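Acetylxylan esterase / glucomannan deacetylase (Cellvibrio japonicus, PDB 2W9X) removes acetyl groups from plant cell wall polysaccharides, deacetylating xylan and, with a large preference, glucomannan. Local coordinates at residues Gln193-Ser198 with Ser217-Thr222; Lys278-Asn283 with Ala287-Met292. One frame throughout, in Å; residues are numbered along the deposited sequence.

Interaction 1 of 2, residues Gln193-Ser198 with Ser217-Thr222; sequences QINASS and SLYPYT
Leu218 reaches Ser197 with one methyl branch: its CD1 lies 4.4 Å from Ser197 CB, a loose van der Waals contact made to the methylene carbon of the serine. The hydroxyl has a different partner, since Ser197 OG is hydrogen-bonded to the side-chain amide of Gln118. Leu218 also begins a type I beta turn, closed by the bond from Tyr221 N to Leu218 O (3.2 Å).

Tyr219, second in that turn, makes the other contact. With CG anti to the backbone N (chi1 -177°), its ring is carried to Asn195, where CE1 stands 4.1 Å from both CB and ND2 of the asparagine. The ring and the amide plane are 81° apart, so the two groups meet nearly perpendicular and do not stack. Asn195 is the centre of an inverse gamma turn at the end of strand 191-196, an outermost strand of the five-stranded parallel sheet in the SGNH (GDSL-like) hydrolase domain. Beyond this strand end, Ser197 lies about 8 Å, side chain to side chain, from Ser151, the inferred nucleophile, and about 7 Å from Gly199, a transition-state stabiliser by similarity. The polar ends of the Tyr219-Asn195 pair converge on one acceptor: Tyr219 OH and Asn195 ND2 both hydrogen-bond to Glu146 OE2, so one carboxylate oxygen holds both side chains, consistent with a set orientation of the amide. Arg35 adds a cation-pi contact to the Tyr219 ring and a hydrogen bond to its carbonyl.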
loop_
_atom_site.group_PDB
_atom_site.type_symbol
_atom_site.label_atom_id
_atom_site.label_comp_id
_atom_site.label_asym_id
_atom_site.label_seq_id
_atom_site.Cartn_x
_atom_site.Cartn_y
_atom_site.Cartn_z
ATOM N N GLN B 193 -10.123 -15.168 11.385
ATOM C CA GLN B 193 -10.510 -16.276 10.525
ATOM C C GLN B 193 -9.362 -16.524 9.552
ATOM O O GLN B 193 -8.814 -15.580 8.987
ATOM C CB GLN B 193 -11.796 -15.941 9.754
ATOM C CG GLN B 193 -13.056 -15.913 10.628
ATOM C CD GLN B 193 -14.340 -16.027 9.808
ATOM O OE1 GLN B 193 -15.444 -16.057 10.362
ATOM N NE2 GLN B 193 -14.200 -16.084 8.482
ATOM N N ILE B 194 -8.991 -17.793 9.383
ATOM C CA ILE B 194 -7.938 -18.204 8.444
ATOM C C ILE B 194 -8.595 -19.046 7.355
ATOM O O ILE B 194 -8.672 -20.266 7.441
ATOM C CB ILE B 194 -6.778 -18.994 9.124
ATOM C CG1 ILE B 194 -6.297 -18.297 10.415
ATOM C CG2 ILE B 194 -5.627 -19.246 8.133
ATOM C CD1 ILE B 194 -5.678 -16.885 10.220
ATOM N N ASN B 195 -9.076 -18.374 6.322
ATOM C CA ASN B 195 -9.730 -19.059 5.222
ATOM C C ASN B 195 -8.723 -19.340 4.117
ATOM O O ASN B 195 -8.617 -18.611 3.129
ATOM C CB ASN B 195 -10.927 -18.240 4.759
ATOM C CG ASN B 195 -11.955 -18.091 5.855
ATOM O OD1 ASN B 195 -12.239 -19.053 6.585
ATOM N ND2 ASN B 195 -12.498 -16.888 6.006
ATOM N N ALA B 196 -7.960 -20.400 4.336
ATOM C CA ALA B 196 -6.898 -20.806 3.445
ATOM C C ALA B 196 -6.987 -22.305 3.204
ATOM O O ALA B 196 -7.464 -23.038 4.048
ATOM C CB ALA B 196 -5.535 -20.453 4.060
ATOM N N SER B 197 -6.481 -22.753 2.062
ATOM C CA SER B 197 -6.474 -24.164 1.731
ATOM C C SER B 197 -5.264 -24.398 0.858
ATOM O O SER B 197 -5.020 -23.620 -0.057
ATOM C CB SER B 197 -7.763 -24.524 0.967
ATOM O OG SER B 197 -7.882 -25.925 0.814
ATOM N N SER B 198 -4.500 -25.449 1.160
ATOM C CA SER B 198 -3.216 -25.698 0.509
ATOM C C SER B 198 -3.334 -26.068 -0.966
ATOM O O SER B 198 -4.172 -26.879 -1.336
ATOM C CB SER B 198 -2.432 -26.802 1.242
ATOM O OG SER B 198 -2.082 -26.410 2.553
ATOM N N SER B 217 -13.563 -20.272 -5.455
ATOM C CA SER B 217 -14.796 -21.073 -5.543
ATOM C C SER B 217 -15.102 -21.786 -4.222
ATOM O O SER B 217 -16.247 -22.084 -3.927
ATOM C CB SER B 217 -14.733 -22.075 -6.707
ATOM O OG SER B 217 -13.770 -23.077 -6.441
ATOM N N LEU B 218 -14.062 -22.026 -3.425
ATOM C CA LEU B 218 -14.204 -22.636 -2.110
ATOM C C LEU B 218 -14.618 -21.602 -1.087
ATOM O O LEU B 218 -15.307 -21.914 -0.115
ATOM C CB LEU B 218 -12.874 -23.242 -1.661
ATOM C CG LEU B 218 -12.321 -24.413 -2.484
ATOM C CD1 LEU B 218 -10.855 -24.593 -2.135
ATOM C CD2 LEU B 218 -13.093 -25.680 -2.203
ATOM N N TYR B 219 -14.185 -20.366 -1.331
ATOM C CA TYR B 219 -14.289 -19.275 -0.372
ATOM C C TYR B 219 -15.698 -18.986 0.175
ATOM O O TYR B 219 -15.819 -18.637 1.343
ATOM C CB TYR B 219 -13.636 -17.991 -0.913
ATOM C CG TYR B 219 -13.675 -16.888 0.121
ATOM C CD1 TYR B 219 -12.678 -16.785 1.113
ATOM C CD2 TYR B 219 -14.728 -15.970 0.137
ATOM C CE1 TYR B 219 -12.743 -15.795 2.085
ATOM C CE2 TYR B 219 -14.792 -14.972 1.101
ATOM C CZ TYR B 219 -13.795 -14.899 2.073
ATOM O OH TYR B 219 -13.890 -13.902 3.017
ATOM N N PRO B 220 -16.760 -19.103 -0.654
ATOM C CA PRO B 220 -18.083 -18.733 -0.132
ATOM C C PRO B 220 -18.664 -19.662 0.940
ATOM O O PRO B 220 -19.663 -19.315 1.554
ATOM C CB PRO B 220 -18.978 -18.782 -1.383
ATOM C CG PRO B 220 -18.025 -18.689 -2.540
ATOM C CD PRO B 220 -16.856 -19.491 -2.071
ATOM N N TYR B 221 -18.044 -20.816 1.164
ATOM C CA TYR B 221 -18.681 -21.859 1.960
ATOM C C TYR B 221 -18.111 -22.026 3.362
ATOM O O TYR B 221 -16.907 -21.895 3.583
ATOM C CB TYR B 221 -18.711 -23.187 1.192
ATOM C CG TYR B 221 -19.425 -23.051 -0.132
ATOM C CD1 TYR B 221 -20.826 -23.031 -0.195
ATOM C CD2 TYR B 221 -18.707 -22.901 -1.319
ATOM C CE1 TYR B 221 -21.491 -22.881 -1.412
ATOM C CE2 TYR B 221 -19.361 -22.752 -2.543
ATOM C CZ TYR B 221 -20.752 -22.746 -2.582
ATOM O OH TYR B 221 -21.393 -22.607 -3.791
ATOM N N THR B 222 -19.022 -22.303 4.297
ATOM C CA THR B 222 -18.726 -22.532 5.716
ATOM C C THR B 222 -17.777 -23.713 5.902
ATOM O O THR B 222 -16.915 -23.705 6.802
ATOM C CB THR B 222 -20.041 -22.796 6.496
ATOM O OG1 THR B 222 -20.904 -21.669 6.343
ATOM C CG2 THR B 222 -19.793 -23.020 7.994
#

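Interaction 2 of 2, residues Lys278-Asn283 with Ala287-Met292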
loop_
_atom_site.group_PDB
_atom_site.type_symbol
_atom_site.label_atom_id
_atom_site.label_comp_id
_atom_site.label_asym_id
_atom_site.label_seq_id
_atom_site.Cartn_x
_atom_site.Cartn_y
_atom_site.Cartn_z
ATOM N N LYS B 278 -13.253 -6.578 -4.937
ATOM C CA LYS B 278 -14.489 -5.778 -5.087
ATOM C C LYS B 278 -15.702 -6.416 -4.416
ATOM O O LYS B 278 -16.459 -5.723 -3.748
ATOM C CB LYS B 278 -14.814 -5.486 -6.556
ATOM C CG LYS B 278 -13.816 -4.574 -7.264
ATOM C CD LYS B 278 -14.315 -4.394 -8.688
ATOM C CE LYS B 278 -13.321 -3.653 -9.535
ATOM N NZ LYS B 278 -13.850 -3.503 -10.927
ATOM N N GLN B 279 -15.874 -7.726 -4.571
ATOM C CA GLN B 279 -16.999 -8.416 -3.939
ATOM C C GLN B 279 -16.879 -8.337 -2.420
ATOM O O GLN B 279 -17.853 -8.038 -1.736
ATOM C CB GLN B 279 -17.078 -9.883 -4.367
ATOM C CG GLN B 279 -17.202 -10.125 -5.872
ATOM C CD GLN B 279 -17.166 -11.620 -6.253
ATOM O OE1 GLN B 279 -16.328 -12.389 -5.754
ATOM N NE2 GLN B 279 -18.064 -12.025 -7.152
ATOM N N LEU B 280 -15.687 -8.620 -1.893
ATOM C CA LEU B 280 -15.431 -8.520 -0.450
ATOM C C LEU B 280 -15.726 -7.118 0.076
ATOM O O LEU B 280 -16.306 -6.966 1.146
ATOM C CB LEU B 280 -13.972 -8.877 -0.130
ATOM C CG LEU B 280 -13.531 -10.331 -0.267
ATOM C CD1 LEU B 280 -12.016 -10.470 -0.033
ATOM C CD2 LEU B 280 -14.290 -11.201 0.712
ATOM N N HIS B 281 -15.292 -6.101 -0.674
ATOM C CA HIS B 281 -15.514 -4.709 -0.307
ATOM C C HIS B 281 -17.005 -4.365 -0.323
ATOM O O HIS B 281 -17.477 -3.624 0.541
ATOM C CB HIS B 281 -14.728 -3.782 -1.243
ATOM C CG HIS B 281 -15.080 -2.332 -1.103
ATOM N ND1 HIS B 281 -14.644 -1.554 -0.050
ATOM C CD2 HIS B 281 -15.814 -1.512 -1.896
ATOM C CE1 HIS B 281 -15.096 -0.321 -0.200
ATOM N NE2 HIS B 281 -15.812 -0.269 -1.310
ATOM N N SER B 282 -17.746 -4.917 -1.285
ATOM C CA SER B 282 -19.173 -4.590 -1.417
ATOM C C SER B 282 -20.007 -5.105 -0.246
ATOM O O SER B 282 -21.064 -4.552 0.049
ATOM C CB SER B 282 -19.750 -5.081 -2.748
ATOM O OG SER B 282 -19.856 -6.491 -2.773
ATOM N N ASN B 283 -19.530 -6.158 0.416
ATOM C CA ASN B 283 -20.215 -6.711 1.606
ATOM C C ASN B 283 -19.653 -6.208 2.940
ATOM O O ASN B 283 -20.259 -6.403 4.001
ATOM C CB ASN B 283 -20.170 -8.245 1.587
ATOM C CG ASN B 283 -20.764 -8.835 0.314
ATOM O OD1 ASN B 283 -21.868 -8.495 -0.083
ATOM N ND2 ASN B 283 -20.017 -9.730 -0.326
ATOM N N ALA B 287 -13.501 -2.799 5.388
ATOM C CA ALA B 287 -12.306 -3.629 5.195
ATOM C C ALA B 287 -11.207 -2.935 4.405
ATOM O O ALA B 287 -11.449 -2.342 3.356
ATOM C CB ALA B 287 -12.676 -4.936 4.524
ATOM N N GLN B 288 -9.993 -3.009 4.940
ATOM C CA GLN B 288 -8.806 -2.557 4.237
ATOM C C GLN B 288 -7.960 -3.786 3.888
ATOM O O GLN B 288 -7.795 -4.696 4.711
ATOM C CB GLN B 288 -8.057 -1.509 5.074
ATOM C CG GLN B 288 -8.965 -0.332 5.445
ATOM C CD GLN B 288 -8.229 0.858 6.031
ATOM O OE1 GLN B 288 -7.267 1.369 5.443
ATOM N NE2 GLN B 288 -8.693 1.324 7.190
ATOM N N PHE B 289 -7.462 -3.816 2.651
ATOM C CA PHE B 289 -6.922 -5.032 2.051
ATOM C C PHE B 289 -5.399 -4.974 1.930
ATOM O O PHE B 289 -4.826 -3.937 1.592
ATOM C CB PHE B 289 -7.540 -5.269 0.660
ATOM C CG PHE B 289 -9.036 -5.511 0.682
ATOM C CD1 PHE B 289 -9.544 -6.785 0.860
ATOM C CD2 PHE B 289 -9.934 -4.447 0.524
ATOM C CE1 PHE B 289 -10.935 -6.999 0.879
ATOM C CE2 PHE B 289 -11.309 -4.655 0.528
ATOM C CZ PHE B 289 -11.809 -5.931 0.714
ATOM N N ILE B 290 -4.756 -6.100 2.219
ATOM C CA ILE B 290 -3.312 -6.239 2.025
ATOM C C ILE B 290 -3.059 -7.461 1.158
ATOM O O ILE B 290 -3.384 -8.575 1.541
ATOM C CB ILE B 290 -2.548 -6.344 3.357
ATOM C CG1 ILE B 290 -2.753 -5.070 4.198
ATOM C CG2 ILE B 290 -1.037 -6.579 3.105
ATOM C CD1 ILE B 290 -2.152 -5.135 5.590
ATOM N N LEU B 291 -2.463 -7.241 -0.008
ATOM C CA LEU B 291 -2.190 -8.334 -0.929
ATOM C C LEU B 291 -0.729 -8.714 -0.781
ATOM O O LEU B 291 0.157 -7.912 -1.076
ATOM C CB LEU B 291 -2.543 -7.928 -2.369
ATOM C CG LEU B 291 -3.931 -7.289 -2.553
ATOM C CD1 LEU B 291 -4.317 -7.281 -4.046
ATOM C CD2 LEU B 291 -5.049 -7.986 -1.719
ATOM N N MET B 292 -0.500 -9.916 -0.273
ATOM C CA MET B 292 0.809 -10.327 0.237
ATOM C C MET B 292 1.377 -11.497 -0.572
ATOM O O MET B 292 0.718 -12.522 -0.704
ATOM C CB MET B 292 0.635 -10.710 1.713
ATOM C CG MET B 292 1.879 -11.211 2.414
ATOM S SD MET B 292 1.502 -11.272 4.169
ATOM C CE MET B 292 3.040 -11.962 4.763
#
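Apolar contacts carry this interface, and all of them converge on the far end of the Phe289 ring. Leu280 touches CE1 of Phe289 with two atoms, CB and CD1, each at 3.7 Å; CB lies near the ring plane, so the leucine meets the edge of the ring. The side chain of His281 contributes through its methylene, with CB 3.9 Å from Phe289 CE2. The His281 side chain also touches Leu317 and Gln319. Phe289 CG is anti to its own carbonyl carbon (chi1 -63°), and the ring extends from the strand toward the helix with CZ leading.

One backbone atom joins the ring contacts: His281 N is 3.8 Å from Phe289 CZ, again close to the ring plane, which places the ring edge against the helix backbone between the two side chains.

Between the two segments there are no hydrogen bonds; those within the contact lie in the helix, where Ser282 OG donates to Gln279 O over 2.7 Å, with a C=O...donor angle of 121° and the donor tilted 23° from the carbonyl plane, and Ser282 N bonds to Lys278 O at 2.9 Å. The strand's backbone bonds run to its sheet neighbours.

Around the contact, Ile240 and Val320 on the two neighbouring strands flank Phe289. Helix 262-283 thus returns through a short connection into strand 288-294, the second half of a beta-alpha-beta crossover from strand 239-243, as in the alpha/beta/alpha fold of SGNH hydrolases.

How the interactions relate
Both contacts belong to the five-stranded parallel sheet of the GDSL-like domain, but to different places in it: strand 191-196 of interaction 1 is outermost, and strand 288-294 of interaction 2 is separated from it by strands 144-149 and 239-243. Their centres are about 15 Å apart. Along the chain they come in series, interaction 1 closing before interaction 2 opens. They meet at one point, where Tyr219 OH packs 3.6 Å from Leu280 CD2, so the Leu218-Tyr221 turn packs against helix 262-283. Interaction 1 lies nearer the inferred nucleophile, whereas interaction 2 is away from the annotated sites.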